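Local coordinates for ubiquinone biosynthesis protein UbiJ (Escherichia coli, PDB 6H6P), which binds hydrophobic intermediates of ubiquinone biosynthesis through its SCP2 domain and is essential for the stability of the Ubi complex, at the interface of chains A and B. Coordinates in Å, arbitrary orientation; residue numbers count along the deposited sequence, not the author numbering. Chains: chain A/B, Ubiquinone biosynthesis protein UbiJ.

The interface of chains A and B. Residues chain A 65-66; chain B 23, 27, 67-69.
A:Arg66 carries CG anti to its carbonyl carbon (chi1 -66°) and then bends at chi2 and chi3, which brings its guanidinium across to B:Asp69, whose own CG is anti to the carbonyl carbon and points its carboxylate at the A:Glu65-A:Arg66 stretch of the loop. Both chains are the SCP2 domain of UbiJ; the patch joins the loop between strands 57-63 and 68-71 of chain A to the first residues of strand 68-71, the loop residue B:Gln67 just before it, and the middle of helix 14-30 in chain B. The two carboxylate oxygens of B:Asp69 divide the work. OD2 accepts a hydrogen bond from the backbone N of A:Glu65, 2.8 Å away, fairly straight but arriving from above the carboxylate plane. OD1 turns to the terminal NH1 of A:Arg66 for a salt bridge of 3.3 Å, whose hydrogen bond is weak. The same NH1 forms a second salt bridge, to B:Glu23 OE1 at 3.4 Å, so one guanidinium nitrogen lies between acids from a strand and a helix. B:Glu23 reaches it with an extended chain that runs antiparallel alongside A:Arg66. The B:Gln67 amide is tilted 39° from the guanidinium plane, so it meets one face through its oxygen rather than lying flat on it, while its NE2 packs by A:Arg66 CB at 3.4 Å. The carboxylate of A:Glu65 brings a third acid close, 4.0 Å separating its OE2 from B:Asp69 OD1; if both acids are ionised they would repel, which the nearby guanidinium may partly offset. Two-fold symmetry repeats the contact with chains exchanged, although the structure alone does not show that this pairing forms in the Ubi complex. The amide oxygen OE1 of B:Gln67 sits over the guanidinium centre, 3.4 Å from A:Arg66 CZ.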
loop_
_atom_site.group_PDB
_atom_site.type_symbol
_atom_site.label_atom_id
_atom_site.label_comp_id
_atom_site.label_asym_id
_atom_site.label_seq_id
_atom_site.Cartn_x
_atom_site.Cartn_y
_atom_site.Cartn_z
ATOM N N GLU A 65 -1.613 10.340 1.965
ATOM C CA GLU A 65 -0.323 10.727 1.384
ATOM C C GLU A 65 0.052 9.786 0.224
ATOM O O GLU A 65 0.540 10.242 -0.806
ATOM C CB GLU A 65 0.777 10.747 2.476
ATOM C CG GLU A 65 2.201 10.973 1.981
ATOM C CD GLU A 65 3.359 10.525 2.864
ATOM O OE1 GLU A 65 4.435 11.160 2.775
ATOM O OE2 GLU A 65 3.207 9.540 3.625
ATOM N N ARG A 66 -0.182 8.484 0.402
ATOM C CA ARG A 66 0.221 7.438 -0.531
ATOM C C ARG A 66 -0.912 6.813 -1.339
ATOM O O ARG A 66 -0.626 6.033 -2.251
ATOM C CB ARG A 66 1.006 6.330 0.225
ATOM C CG ARG A 66 2.358 6.726 0.821
ATOM C CD ARG A 66 2.595 6.133 2.225
ATOM N NE ARG A 66 2.741 4.679 2.264
ATOM C CZ ARG A 66 2.657 3.946 3.374
ATOM N NH1 ARG A 66 2.364 4.517 4.538
ATOM N NH2 ARG A 66 2.826 2.633 3.322
ATOM N N GLU B 23 5.686 4.934 11.382
ATOM C CA GLU B 23 4.714 4.576 10.345
ATOM C C GLU B 23 4.642 3.057 10.195
ATOM O O GLU B 23 3.552 2.496 10.231
ATOM C CB GLU B 23 5.082 5.252 9.022
ATOM C CG GLU B 23 4.067 5.123 7.894
ATOM C CD GLU B 23 4.522 5.874 6.659
ATOM O OE1 GLU B 23 5.374 5.341 5.912
ATOM O OE2 GLU B 23 4.126 7.050 6.510
ATOM N N ASN B 27 1.258 0.798 11.402
ATOM C CA ASN B 27 0.627 -0.043 10.388
ATOM C C ASN B 27 0.690 -1.538 10.689
ATOM O O ASN B 27 -0.249 -2.251 10.380
ATOM C CB ASN B 27 1.212 0.267 9.020
ATOM C CG ASN B 27 0.682 1.540 8.432
ATOM O OD1 ASN B 27 1.390 2.536 8.272
ATOM N ND2 ASN B 27 -0.589 1.528 8.106
ATOM N N GLN B 67 -4.440 2.180 5.718
ATOM C CA GLN B 67 -3.130 2.615 6.243
ATOM C C GLN B 67 -3.174 3.926 7.049
ATOM O O GLN B 67 -4.194 4.615 7.047
ATOM C CB GLN B 67 -2.071 2.708 5.120
ATOM C CG GLN B 67 -2.416 3.693 4.020
ATOM C CD GLN B 67 -1.302 3.865 3.013
ATOM O OE1 GLN B 67 -0.556 2.935 2.702
ATOM N NE2 GLN B 67 -1.172 5.068 2.462
ATOM N N VAL B 68 -2.064 4.233 7.760
ATOM C CA VAL B 68 -1.785 5.488 8.485
ATOM C C VAL B 68 -0.476 6.034 7.905
ATOM O O VAL B 68 0.499 5.284 7.818
ATOM C CB VAL B 68 -1.763 5.436 10.057
ATOM C CG1 VAL B 68 -0.727 4.457 10.592
ATOM C CG2 VAL B 68 -1.533 6.822 10.669
ATOM N N ASP B 69 -0.474 7.297 7.450
ATOM C CA ASP B 69 0.731 7.982 6.917
ATOM C C ASP B 69 1.341 8.858 8.013
ATOM O O ASP B 69 0.599 9.528 8.727
ATOM C CB ASP B 69 0.403 8.830 5.665
ATOM C CG ASP B 69 -0.324 8.054 4.576
ATOM O OD1 ASP B 69 0.161 6.961 4.185
ATOM O OD2 ASP B 69 -1.360 8.538 4.107
#